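Local structure of prophage MuSo2, 43 kDa tail protein (Shewanella oneidensis, 3CDD) at residues A[41-44]-A[45-49]; A[115-119]-A[120-124]; A[125-129]-A[130-134]; A[205-208]-A[209-212]; A[275-278]-A[279-283]. The protein probably serves as a trimeric hub component of the baseplate in a Mu-like contractile phage tail. All coordinates share one frame; numbering follows the deposited sequence.

Interaction 1. Residues A[41-44]-A[45-49]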
loop_
_atom_site.group_PDB
_atom_site.type_symbol
_atom_site.label_atom_id
_atom_site.label_comp_id
_atom_site.label_asym_id
_atom_site.label_seq_id
_atom_site.Cartn_x
_atom_site.Cartn_y
_atom_site.Cartn_z
ATOM N N TYR A 41 -2.081 26.488 16.603
ATOM C CA TYR A 41 -2.727 27.700 17.070
ATOM C C TYR A 41 -3.853 28.107 16.123
ATOM O O TYR A 41 -3.710 27.998 14.913
ATOM C CB TYR A 41 -1.721 28.837 17.214
ATOM C CG TYR A 41 -0.903 28.811 18.473
ATOM C CD1 TYR A 41 0.203 27.975 18.589
ATOM C CD2 TYR A 41 -1.218 29.647 19.555
ATOM C CE1 TYR A 41 0.988 27.958 19.762
ATOM C CE2 TYR A 41 -0.447 29.637 20.733
ATOM C CZ TYR A 41 0.659 28.782 20.814
ATOM O OH TYR A 41 1.434 28.744 21.956
ATOM N N LYS A 42 -4.963 28.558 16.703
ATOM C CA LYS A 42 -6.069 29.174 15.972
ATOM C C LYS A 42 -6.153 30.687 16.278
ATOM O O LYS A 42 -6.152 31.095 17.445
ATOM C CB LYS A 42 -7.399 28.513 16.342
ATOM C CG LYS A 42 -7.582 27.082 15.866
ATOM C CD LYS A 42 -7.553 26.930 14.336
ATOM C CE LYS A 42 -8.680 27.687 13.667
ATOM N NZ LYS A 42 -8.539 27.702 12.162
ATOM N N PHE A 43 -6.241 31.494 15.218
ATOM C CA PHE A 43 -6.338 32.937 15.331
ATOM C C PHE A 43 -7.695 33.409 14.830
ATOM O O PHE A 43 -7.933 33.468 13.619
ATOM C CB PHE A 43 -5.215 33.593 14.545
ATOM C CG PHE A 43 -3.844 33.187 15.014
ATOM C CD1 PHE A 43 -3.150 33.966 15.925
ATOM C CD2 PHE A 43 -3.266 32.015 14.569
ATOM C CE1 PHE A 43 -1.890 33.572 16.372
ATOM C CE2 PHE A 43 -2.016 31.621 15.005
ATOM C CZ PHE A 43 -1.327 32.405 15.901
ATOM N N LEU A 44 -8.582 33.754 15.770
ATOM C CA LEU A 44 -9.975 34.052 15.446
ATOM C C LEU A 44 -10.174 35.392 14.744
ATOM O O LEU A 44 -11.216 35.620 14.134
ATOM C CB LEU A 44 -10.866 33.943 16.686
ATOM C CG LEU A 44 -10.794 32.576 17.368
ATOM C CD1 LEU A 44 -11.302 32.680 18.744
ATOM C CD2 LEU A 44 -11.548 31.509 16.604
ATOM N N GLY A 45 -9.174 36.267 14.829
ATOM C CA GLY A 45 -9.156 37.493 14.029
ATOM C C GLY A 45 -8.794 37.243 12.565
ATOM O O GLY A 45 -8.693 38.189 11.793
ATOM N N ASN A 46 -8.593 35.973 12.186
ATOM C CA ASN A 46 -8.341 35.578 10.794
ATOM C C ASN A 46 -7.056 36.242 10.296
ATOM O O ASN A 46 -6.922 36.600 9.117
ATOM C CB ASN A 46 -9.539 35.942 9.905
ATOM C CG ASN A 46 -9.855 34.877 8.872
ATOM O OD1 ASN A 46 -9.548 33.690 9.054
ATOM N ND2 ASN A 46 -10.503 35.295 7.781
ATOM N N ASP A 47 -6.106 36.370 11.221
ATOM C CA ASP A 47 -4.886 37.120 10.992
ATOM C C ASP A 47 -3.655 36.294 11.350
ATOM O O ASP A 47 -2.625 36.823 11.733
ATOM C CB ASP A 47 -4.939 38.441 11.780
ATOM C CG ASP A 47 -5.157 38.235 13.277
ATOM O OD1 ASP A 47 -5.429 37.095 13.722
ATOM O OD2 ASP A 47 -5.052 39.229 14.016
ATOM N N ALA A 48 -3.784 34.981 11.217
ATOM C CA ALA A 48 -2.702 34.041 11.486
ATOM C C ALA A 48 -1.425 34.367 10.708
ATOM O O ALA A 48 -0.321 34.204 11.219
ATOM C CB ALA A 48 -3.156 32.635 11.159
ATOM N N GLN A 49 -1.574 34.822 9.470
ATOM C CA GLN A 49 -0.414 35.010 8.599
ATOM C C GLN A 49 0.432 36.230 8.987
ATOM O O GLN A 49 1.562 36.383 8.518
ATOM C CB GLN A 49 -0.862 35.046 7.137
ATOM C CG GLN A 49 -1.477 33.711 6.683
ATOM C CD GLN A 49 -1.862 33.683 5.223
ATOM O OE1 GLN A 49 -1.252 34.361 4.385
ATOM N NE2 GLN A 49 -2.868 32.883 4.900
#
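F43 and N46 close a type I beta turn where strand 34-42 gives way to loop. N46 N donates to F43 O at 3.0 Å. The donor stands above the carbonyl plane, 47° out of it. L44 and G45 fill the two corners of the turn. After it the chain doubles back, and the CA atoms of F43 and A48 come within 5.4 Å.

The F43 side chain carries the contact. Its CG lies anti to its own carbonyl carbon (chi1 -59°), which brings the ring beside the returning chain. The ring atom F43 CD2 meets the methyl A48 CB at 3.5 Å, and F43 CG rests 3.8 Å from A48 CA. The methyl approaches the ring obliquely. D47 brings its carboxylate back beside the turn, with D47 OD1 3.6 Å from F43 CB. The other oxygen, D47 OD2, pairs with K51 in a salt bridge, which ties the carboxylate to the chain that follows.

The turn projects from the surface at one end of the chain. Strand 88-97 backs it: F43 and A48 both pack on I89. F43 and A48 also make backbone hydrogen bonds to S87 and E86, just before that strand.

Interaction 2. Residues A[115-119]-A[120-124]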
loop_
_atom_site.group_PDB
_atom_site.type_symbol
_atom_site.label_atom_id
_atom_site.label_comp_id
_atom_site.label_asym_id
_atom_site.label_seq_id
_atom_site.Cartn_x
_atom_site.Cartn_y
_atom_site.Cartn_z
ATOM N N ASN A 115 37.737 -9.699 11.914
ATOM C CA ASN A 115 38.417 -10.963 12.186
ATOM C C ASN A 115 38.410 -11.285 13.666
ATOM O O ASN A 115 38.974 -10.538 14.469
ATOM C CB ASN A 115 39.884 -10.904 11.719
ATOM C CG ASN A 115 40.036 -10.315 10.337
ATOM O OD1 ASN A 115 39.532 -10.863 9.355
ATOM N ND2 ASN A 115 40.741 -9.191 10.248
ATOM N N ASN A 116 37.787 -12.404 14.019
ATOM C CA ASN A 116 37.819 -12.938 15.392
ATOM C C ASN A 116 37.280 -11.944 16.423
ATOM O O ASN A 116 37.801 -11.818 17.532
ATOM C CB ASN A 116 39.234 -13.433 15.745
ATOM C CG ASN A 116 39.706 -14.528 14.809
ATOM O OD1 ASN A 116 39.031 -15.545 14.651
ATOM N ND2 ASN A 116 40.875 -14.335 14.187
ATOM N N GLN A 117 36.219 -11.246 16.026
ATOM C CA GLN A 117 35.602 -10.213 16.837
ATOM C C GLN A 117 34.268 -10.698 17.364
ATOM O O GLN A 117 33.521 -11.390 16.662
ATOM C CB GLN A 117 35.371 -8.950 15.995
ATOM C CG GLN A 117 36.634 -8.343 15.380
ATOM C CD GLN A 117 37.606 -7.853 16.435
ATOM O OE1 GLN A 117 37.297 -6.932 17.189
ATOM N NE2 GLN A 117 38.781 -8.473 16.504
ATOM N N THR A 118 33.967 -10.332 18.605
ATOM C CA THR A 118 32.624 -10.515 19.129
ATOM C C THR A 118 31.654 -9.491 18.521
ATOM O O THR A 118 32.070 -8.511 17.878
ATOM C CB THR A 118 32.580 -10.400 20.672
ATOM O OG1 THR A 118 32.971 -9.078 21.067
ATOM C CG2 THR A 118 33.505 -11.434 21.316
ATOM N N LEU A 119 30.358 -9.743 18.722
ATOM C CA LEU A 119 29.313 -8.808 18.365
ATOM C C LEU A 119 29.570 -7.438 18.979
ATOM O O LEU A 119 29.344 -6.401 18.330
ATOM C CB LEU A 119 27.948 -9.346 18.829
ATOM C CG LEU A 119 26.688 -8.477 18.648
ATOM C CD1 LEU A 119 26.445 -8.147 17.175
ATOM C CD2 LEU A 119 25.455 -9.127 19.284
ATOM N N THR A 120 30.022 -7.427 20.229
ATOM C CA THR A 120 30.255 -6.179 20.947
ATOM C C THR A 120 31.431 -5.397 20.354
ATOM O O THR A 120 31.344 -4.180 20.189
ATOM C CB THR A 120 30.430 -6.392 22.490
ATOM O OG1 THR A 120 29.238 -6.972 23.028
ATOM C CG2 THR A 120 30.705 -5.051 23.225
ATOM N N GLN A 121 32.520 -6.085 20.025
ATOM C CA GLN A 121 33.629 -5.403 19.372
ATOM C C GLN A 121 33.216 -4.833 18.010
ATOM O O GLN A 121 33.561 -3.694 17.670
ATOM C CB GLN A 121 34.853 -6.313 19.234
ATOM C CG GLN A 121 35.539 -6.628 20.552
ATOM C CD GLN A 121 36.440 -7.833 20.440
ATOM O OE1 GLN A 121 36.053 -8.859 19.876
ATOM N NE2 GLN A 121 37.656 -7.714 20.968
ATOM N N ILE A 122 32.468 -5.607 17.234
ATOM C CA ILE A 122 32.021 -5.105 15.936
ATOM C C ILE A 122 31.118 -3.863 16.124
ATOM O O ILE A 122 31.321 -2.836 15.479
ATOM C CB ILE A 122 31.381 -6.222 15.053
ATOM C CG1 ILE A 122 32.476 -7.192 14.588
ATOM C CG2 ILE A 122 30.632 -5.615 13.859
ATOM C CD1 ILE A 122 31.982 -8.567 14.211
ATOM N N ALA A 123 30.158 -3.954 17.039
ATOM C CA ALA A 123 29.204 -2.863 17.282
ATOM C C ALA A 123 29.924 -1.595 17.734
ATOM O O ALA A 123 29.568 -0.509 17.285
ATOM C CB ALA A 123 28.119 -3.284 18.283
ATOM N N ASP A 124 30.941 -1.735 18.601
ATOM C CA ASP A 124 31.802 -0.603 18.996
ATOM C C ASP A 124 32.418 0.092 17.773
ATOM O O ASP A 124 32.423 1.331 17.686
ATOM C CB ASP A 124 32.934 -1.054 19.952
ATOM C CG ASP A 124 32.445 -1.356 21.384
ATOM O OD1 ASP A 124 31.302 -1.018 21.740
ATOM O OD2 ASP A 124 33.226 -1.933 22.172
#
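T118 and Q121 grip each other through backbone and side chain in both directions. T118 N donates to Q121 OE1 at 2.9 Å with an N-H...O angle of 164°, and it lies in the plane of the side-chain carbonyl. In return Q121 N donates to T118 OG1 at 3.2 Å. T118 OG1 sits between its own N and carbonyl carbon (chi1 63°), which turns the hydroxyl toward the opening turn of the helix. The hydroxyl also gives a weak bond to Q121 OE1, so that oxygen has two donors.

Next come the first helical bonds. I122 N reaches T118 O at 3.0 Å and A123 N reaches L119 O at 2.9 Å.

Q117 crosses Q121 at about a right angle. Its OE1 touches Q121 CB at 3.2 Å, and the two amide planes are 22° apart. Q117 NE2 is held by N115 O at 2.9 Å, which fixes the rotation of the amide. Further out, Q117 CB packs on I122 CG1 at 3.7 Å. I122, L119 and A123 carry the apolar side on to helix 155-164.

The arrangement is a capping box: T118 is the N-cap of helix 119-127, within the region related to the second domain of gp44-like baseplate hub proteins.

Interaction 3. Residues A[125-129]-A[130-134]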
loop_
_atom_site.group_PDB
_atom_site.type_symbol
_atom_site.label_atom_id
_atom_site.label_comp_id
_atom_site.label_asym_id
_atom_site.label_seq_id
_atom_site.Cartn_x
_atom_site.Cartn_y
_atom_site.Cartn_z
ATOM N N ILE A 125 32.920 -0.713 16.830
ATOM C CA ILE A 125 33.533 -0.204 15.592
ATOM C C ILE A 125 32.564 0.579 14.696
ATOM O O ILE A 125 32.796 1.756 14.408
ATOM C CB ILE A 125 34.228 -1.330 14.760
ATOM C CG1 ILE A 125 35.472 -1.853 15.499
ATOM C CG2 ILE A 125 34.641 -0.783 13.374
ATOM C CD1 ILE A 125 35.982 -3.216 15.037
ATOM N N VAL A 126 31.474 -0.065 14.267
ATOM C CA VAL A 126 30.556 0.571 13.308
ATOM C C VAL A 126 29.759 1.757 13.877
ATOM O O VAL A 126 29.308 2.601 13.118
ATOM C CB VAL A 126 29.628 -0.460 12.591
ATOM C CG1 VAL A 126 30.487 -1.536 11.851
ATOM C CG2 VAL A 126 28.638 -1.104 13.580
ATOM N N CYS A 127 29.626 1.810 15.208
ATOM C CA CYS A 127 28.819 2.821 15.919
ATOM C C CYS A 127 29.583 4.105 16.213
ATOM O O CYS A 127 28.985 5.188 16.287
ATOM C CB CYS A 127 28.308 2.252 17.246
ATOM S SG CYS A 127 26.807 1.261 17.092
ATOM N N LYS A 128 30.903 3.964 16.382
ATOM C CA LYS A 128 31.779 5.040 16.826
ATOM C C LYS A 128 31.737 6.315 15.964
ATOM O O LYS A 128 31.571 7.389 16.521
ATOM C CB LYS A 128 33.227 4.529 16.986
ATOM C CG LYS A 128 34.229 5.586 17.418
ATOM C CD LYS A 128 35.356 4.954 18.213
ATOM C CE LYS A 128 36.253 6.006 18.819
ATOM N NZ LYS A 128 37.514 6.158 18.032
ATOM N N PRO A 129 31.874 6.209 14.614
ATOM C CA PRO A 129 31.871 7.464 13.825
ATOM C C PRO A 129 30.512 8.194 13.872
ATOM O O PRO A 129 30.431 9.371 13.513
ATOM C CB PRO A 129 32.178 6.990 12.396
ATOM C CG PRO A 129 31.767 5.577 12.367
ATOM C CD PRO A 129 32.025 5.025 13.743
ATOM N N PHE A 130 29.466 7.490 14.319
ATOM C CA PHE A 130 28.154 8.104 14.528
ATOM C C PHE A 130 28.016 8.676 15.952
ATOM O O PHE A 130 26.977 9.272 16.297
ATOM C CB PHE A 130 27.047 7.096 14.277
ATOM C CG PHE A 130 26.993 6.551 12.862
ATOM C CD1 PHE A 130 27.588 5.319 12.547
ATOM C CD2 PHE A 130 26.302 7.228 11.864
ATOM C CE1 PHE A 130 27.500 4.787 11.247
ATOM C CE2 PHE A 130 26.224 6.707 10.565
ATOM C CZ PHE A 130 26.832 5.476 10.255
ATOM N N GLY A 131 29.064 8.510 16.766
ATOM C CA GLY A 131 29.045 8.943 18.169
ATOM C C GLY A 131 27.907 8.311 18.956
ATOM O O GLY A 131 27.190 8.994 19.696
ATOM N N ILE A 132 27.721 7.010 18.757
ATOM C CA ILE A 132 26.689 6.238 19.428
ATOM C C ILE A 132 27.395 5.218 20.334
ATOM O O ILE A 132 28.252 4.443 19.866
ATOM C CB ILE A 132 25.754 5.529 18.387
ATOM C CG1 ILE A 132 24.805 6.542 17.731
ATOM C CG2 ILE A 132 24.947 4.396 19.031
ATOM C CD1 ILE A 132 24.223 6.092 16.406
ATOM N N LYS A 133 27.061 5.250 21.626
ATOM C CA LYS A 133 27.589 4.277 22.586
ATOM C C LYS A 133 26.865 2.939 22.481
ATOM O O LYS A 133 25.670 2.893 22.132
ATOM C CB LYS A 133 27.497 4.798 24.023
ATOM C CG LYS A 133 28.516 5.850 24.387
ATOM C CD LYS A 133 29.063 5.580 25.797
ATOM C CE LYS A 133 29.719 6.807 26.403
ATOM N NZ LYS A 133 28.686 7.760 26.903
ATOM N N VAL A 134 27.599 1.862 22.770
ATOM C CA VAL A 134 27.058 0.506 22.762
ATOM C C VAL A 134 26.995 -0.019 24.200
ATOM O O VAL A 134 28.028 -0.188 24.854
ATOM C CB VAL A 134 27.935 -0.467 21.903
ATOM C CG1 VAL A 134 27.372 -1.901 21.955
ATOM C CG2 VAL A 134 28.089 0.030 20.472
#
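C127 O receives two weak backbone bonds from the chain that follows it. F130 N donates to it at 3.1 Å, with a bent N-H...O angle of 133°. I132 N donates from further along the chain at 3.3 Å and is straighter, at 159°. Between these two, G131 N turns to a different acceptor, K128 O, at 2.8 Å. This is the shortest of the three bonds, with its donor well above the carbonyl plane. Thus three successive amides, those of F130, G131 and I132, turn to C127 O and K128 O, two of them only weakly. G131 allows the change of direction with a positive phi. Its own carbonyl oxygen accepts from K98 NZ.

The F130 ring lies edge-on to two helix carbonyls. F130 CD1 is 3.3 Å from V126 O, close to the ring plane, and C127 O also lies at the edge. The positive rim of the ring thus faces the negative oxygens. F130 CG lies anti to its own carbonyl carbon (chi1 -62°), which folds the ring back along the helix. Y249 of the second subunit meets this ring edge-to-face, and P251 of that subunit packs on it.

On the apolar side, C127 SG touches V134 CG2 at 3.8 Å and I132 CG2 at 4.1 Å. L102 and L178 close over C127 and I132.

The following chain supplies donors to C127 O and K128 O, one bond good and two weak. The apolar side chains of C127, I132 and V134 join the helix to strand 134-136, while F130 serves the subunit interface.

Interaction 4. Residues A[205-208]-A[209-212]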
loop_
_atom_site.group_PDB
_atom_site.type_symbol
_atom_site.label_atom_id
_atom_site.label_comp_id
_atom_site.label_asym_id
_atom_site.label_seq_id
_atom_site.Cartn_x
_atom_site.Cartn_y
_atom_site.Cartn_z
ATOM N N PHE A 205 -6.071 -12.153 18.032
ATOM C CA PHE A 205 -5.480 -13.478 18.177
ATOM C C PHE A 205 -5.933 -14.307 16.993
ATOM O O PHE A 205 -7.117 -14.588 16.841
ATOM C CB PHE A 205 -5.870 -14.077 19.537
ATOM C CG PHE A 205 -5.571 -13.135 20.689
ATOM C CD1 PHE A 205 -4.302 -13.107 21.275
ATOM C CD2 PHE A 205 -6.534 -12.241 21.138
ATOM C CE1 PHE A 205 -4.005 -12.209 22.303
ATOM C CE2 PHE A 205 -6.256 -11.344 22.186
ATOM C CZ PHE A 205 -4.990 -11.328 22.758
ATOM N N SER A 206 -4.973 -14.660 16.141
ATOM C CA SER A 206 -5.266 -15.189 14.837
ATOM C C SER A 206 -4.533 -16.486 14.539
ATOM O O SER A 206 -3.454 -16.710 15.084
ATOM C CB SER A 206 -4.895 -14.121 13.806
ATOM O OG SER A 206 -5.180 -14.543 12.490
ATOM N N TRP A 207 -5.115 -17.331 13.662
ATOM C CA TRP A 207 -4.397 -18.439 13.053
ATOM C C TRP A 207 -4.107 -18.271 11.547
ATOM O O TRP A 207 -3.652 -19.227 10.923
ATOM C CB TRP A 207 -5.176 -19.756 13.193
ATOM C CG TRP A 207 -5.070 -20.453 14.540
ATOM C CD1 TRP A 207 -4.637 -19.918 15.725
ATOM C CD2 TRP A 207 -5.462 -21.800 14.827
ATOM N NE1 TRP A 207 -4.724 -20.852 16.722
ATOM C CE2 TRP A 207 -5.240 -22.014 16.204
ATOM C CE3 TRP A 207 -5.998 -22.843 14.050
ATOM C CZ2 TRP A 207 -5.512 -23.235 16.827
ATOM C CZ3 TRP A 207 -6.282 -24.057 14.670
ATOM C CH2 TRP A 207 -6.033 -24.245 16.048
ATOM N N ARG A 208 -4.383 -17.112 10.958
ATOM C CA ARG A 208 -4.160 -16.922 9.512
ATOM C C ARG A 208 -2.717 -17.282 9.132
ATOM O O ARG A 208 -2.470 -17.834 8.063
ATOM C CB ARG A 208 -4.484 -15.486 9.058
ATOM C CG ARG A 208 -5.974 -15.171 8.938
ATOM C CD ARG A 208 -6.263 -13.649 8.825
ATOM N NE ARG A 208 -7.666 -13.328 9.138
ATOM C CZ ARG A 208 -8.690 -13.400 8.281
ATOM N NH1 ARG A 208 -8.494 -13.756 7.001
ATOM N NH2 ARG A 208 -9.926 -13.103 8.707
ATOM N N GLN A 209 -1.778 -16.998 10.030
ATOM C CA GLN A 209 -0.360 -17.210 9.736
ATOM C C GLN A 209 0.253 -18.285 10.613
ATOM O O GLN A 209 1.468 -18.396 10.699
ATOM C CB GLN A 209 0.412 -15.886 9.800
ATOM C CG GLN A 209 -0.070 -14.884 8.752
ATOM C CD GLN A 209 0.560 -13.505 8.893
ATOM O OE1 GLN A 209 0.446 -12.855 9.942
ATOM N NE2 GLN A 209 1.218 -13.041 7.823
ATOM N N ARG A 210 -0.613 -19.084 11.241
ATOM C CA ARG A 210 -0.229 -20.190 12.103
ATOM C C ARG A 210 -0.328 -21.486 11.342
ATOM O O ARG A 210 -1.233 -21.647 10.476
ATOM C CB ARG A 210 -1.123 -20.254 13.354
ATOM C CG ARG A 210 -0.955 -19.069 14.339
ATOM C CD ARG A 210 0.427 -18.996 14.889
ATOM N NE ARG A 210 0.692 -20.089 15.827
ATOM C CZ ARG A 210 0.316 -20.087 17.104
ATOM N NH1 ARG A 210 -0.336 -19.045 17.606
ATOM N NH2 ARG A 210 0.587 -21.126 17.881
ATOM N N PHE A 211 0.613 -22.400 11.617
ATOM C CA PHE A 211 0.670 -23.686 10.889
ATOM C C PHE A 211 0.960 -24.823 11.848
ATOM O O PHE A 211 1.560 -24.599 12.881
ATOM C CB PHE A 211 1.669 -23.642 9.725
ATOM C CG PHE A 211 1.358 -22.569 8.707
ATOM C CD1 PHE A 211 1.871 -21.282 8.862
ATOM C CD2 PHE A 211 0.535 -22.841 7.602
ATOM C CE1 PHE A 211 1.586 -20.279 7.936
ATOM C CE2 PHE A 211 0.239 -21.842 6.691
ATOM C CZ PHE A 211 0.759 -20.552 6.854
ATOM N N SER A 212 0.498 -26.025 11.505
ATOM C CA SER A 212 0.643 -27.211 12.353
ATOM C C SER A 212 2.030 -27.821 12.261
ATOM O O SER A 212 2.507 -28.457 13.201
ATOM C CB SER A 212 -0.412 -28.273 12.008
ATOM O OG SER A 212 -0.365 -28.627 10.638
#
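W207 and R210 close a type I beta turn at the end of strand 200-206. R210 N donates to W207 O at 3.1 Å, standing far above the carbonyl plane. An ST turn leads into it: S206 OG accepts from R208 N at 3.1 Å.

The R210 side chain can be followed outward. R210 CB packs 3.7 Å from W207 O and 3.8 Å from W207 CA. R210 CG lies 3.5 Å from S206 O and 4.0 Å from the indole atom W207 CD1. The chain then bends at chi2 (-62°) and again at chi3 (-71°), and the guanidinium ends tilted 52° from the indole plane. Its NH2 forms salt bridges with E245 and D243, so the buried charge is probably neutralised by the two acids.

R208, extended from CG to NE, reaches the third subunit, where its NE forms a salt bridge with D79 and its NH2 a hydrogen bond with S94. D79 of that subunit also bonds S206 OG, and F205 and S206 join an antiparallel ladder with that subunit, which carries the sheet across the interface. Just after the turn, the F211 ring swings back and F211 CZ comes 4.4 Å from R208 O.

Interaction 5. Residues A[275-278]-A[279-283]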
loop_
_atom_site.group_PDB
_atom_site.type_symbol
_atom_site.label_atom_id
_atom_site.label_comp_id
_atom_site.label_asym_id
_atom_site.label_seq_id
_atom_site.Cartn_x
_atom_site.Cartn_y
_atom_site.Cartn_z
ATOM N N ARG A 275 8.299 -16.995 15.084
ATOM C CA ARG A 275 7.934 -15.770 14.380
ATOM C C ARG A 275 6.440 -15.704 14.047
ATOM O O ARG A 275 5.845 -14.630 14.111
ATOM C CB ARG A 275 8.758 -15.621 13.104
ATOM C CG ARG A 275 8.377 -14.413 12.254
ATOM C CD ARG A 275 9.134 -14.398 10.943
ATOM N NE ARG A 275 10.473 -13.833 11.092
ATOM C CZ ARG A 275 10.776 -12.554 10.885
ATOM N NH1 ARG A 275 9.835 -11.688 10.517
ATOM N NH2 ARG A 275 12.023 -12.139 11.039
ATOM N N SER A 276 5.849 -16.844 13.683
ATOM C CA SER A 276 4.440 -16.894 13.306
ATOM C C SER A 276 3.548 -16.702 14.527
ATOM O O SER A 276 2.440 -16.166 14.415
ATOM C CB SER A 276 4.090 -18.201 12.598
ATOM O OG SER A 276 4.049 -19.290 13.505
ATOM N N ILE A 277 4.035 -17.151 15.680
ATOM C CA ILE A 277 3.326 -16.958 16.941
ATOM C C ILE A 277 3.272 -15.465 17.319
ATOM O O ILE A 277 2.194 -14.936 17.578
ATOM C CB ILE A 277 3.898 -17.841 18.072
ATOM C CG1 ILE A 277 3.693 -19.326 17.738
ATOM C CG2 ILE A 277 3.232 -17.499 19.397
ATOM C CD1 ILE A 277 4.484 -20.308 18.640
ATOM N N GLY A 278 4.417 -14.786 17.307
ATOM C CA GLY A 278 4.457 -13.353 17.575
ATOM C C GLY A 278 3.668 -12.496 16.596
ATOM O O GLY A 278 3.111 -11.455 16.967
ATOM N N LYS A 279 3.624 -12.935 15.343
ATOM C CA LYS A 279 2.920 -12.224 14.281
ATOM C C LYS A 279 1.404 -12.481 14.318
ATOM O O LYS A 279 0.627 -11.807 13.625
ATOM C CB LYS A 279 3.478 -12.683 12.935
ATOM C CG LYS A 279 3.541 -11.618 11.862
ATOM C CD LYS A 279 4.685 -11.948 10.902
ATOM C CE LYS A 279 4.248 -11.835 9.450
ATOM N NZ LYS A 279 5.178 -12.592 8.567
ATOM N N SER A 280 0.990 -13.449 15.130
ATOM C CA SER A 280 -0.409 -13.855 15.169
ATOM C C SER A 280 -1.124 -13.400 16.434
ATOM O O SER A 280 -2.331 -13.546 16.548
ATOM C CB SER A 280 -0.520 -15.366 14.989
ATOM O OG SER A 280 0.087 -15.766 13.768
ATOM N N ASN A 281 -0.371 -12.842 17.382
ATOM C CA ASN A 281 -0.948 -12.354 18.624
ATOM C C ASN A 281 -0.617 -10.880 18.839
ATOM O O ASN A 281 0.500 -10.435 18.553
ATOM C CB ASN A 281 -0.533 -13.231 19.804
ATOM C CG ASN A 281 -1.001 -14.664 19.656
ATOM O OD1 ASN A 281 -2.104 -14.936 19.159
ATOM N ND2 ASN A 281 -0.158 -15.605 20.083
HETATM N N MSE A 282 -1.612 -10.106 19.260
HETATM C CA MSE A 282 -1.404 -8.704 19.627
HETATM C C MSE A 282 -2.283 -8.436 20.838
HETATM O O MSE A 282 -3.419 -8.908 20.889
HETATM C CB MSE A 282 -1.748 -7.771 18.445
HETATM C CG MSE A 282 -1.663 -6.238 18.698
HETATM SE SE MSE A 282 -3.309 -5.431 19.477
HETATM C CE MSE A 282 -4.365 -5.409 17.908
ATOM N N ALA A 283 -1.730 -7.725 21.828
ATOM C CA ALA A 283 -2.511 -7.210 22.950
ATOM C C ALA A 283 -1.923 -5.857 23.365
ATOM O O ALA A 283 -0.722 -5.753 23.608
ATOM C CB ALA A 283 -2.506 -8.184 24.122
#
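K279 N donates to R275 O at 3.1 Å, the last turn in the helical pattern of helix 262-278. S280 N then donates to I277 O at 3.1 Å, with its donor well above the carbonyl plane. The bonding thus tightens from a four-residue to a three-residue step as the helix gives way. S280 OG is modelled 2.5 Å from S276 O, a doubtful distance, since S280 has two deposited conformers.

K279 CB sits against the helix end, 3.3 Å from R275 O, but the rest of the chain bends at chi3 and leads away. The charged groups of R275 and K279 stay apart, with R275 NH1 and K279 NZ 5.1 Å from each other. I277 and N281 run side by side and point the same way. N281 CB lies 3.9 Å from I277 O.

In the next shell, S276 OG is held by the carbonyl of R273, one turn back in the helix. R210 packs across S276, I277 and S280. Beyond the turn, S280 and M282 make backbone bonds to S206 and R204 of strand 200-206.

This is a helix-to-strand connection: helix 262-278 runs by a short turn into strand 281-288, within the fourth domain of GpP-like proteins.

Overall arrangement
The five contacts follow one another along the chain without overlap. Interaction 1 is remote, about 39 Å from the chain centre and at least 46 Å, centre to centre, from every other. Interactions 2 and 3 share helix 119-127, at its start and its end. Their centres are 12 Å apart, and D124 and A123 touch V134. Interactions 4 and 5 lie 9 Å apart, centre to centre, although some 60 residues separate them. Neighbouring strands 200-206 and 281-288 bring them together. Interactions 1, 3 and 4 also touch other subunits, so turns and helix ends spread through the chain contribute to the three-chain assembly.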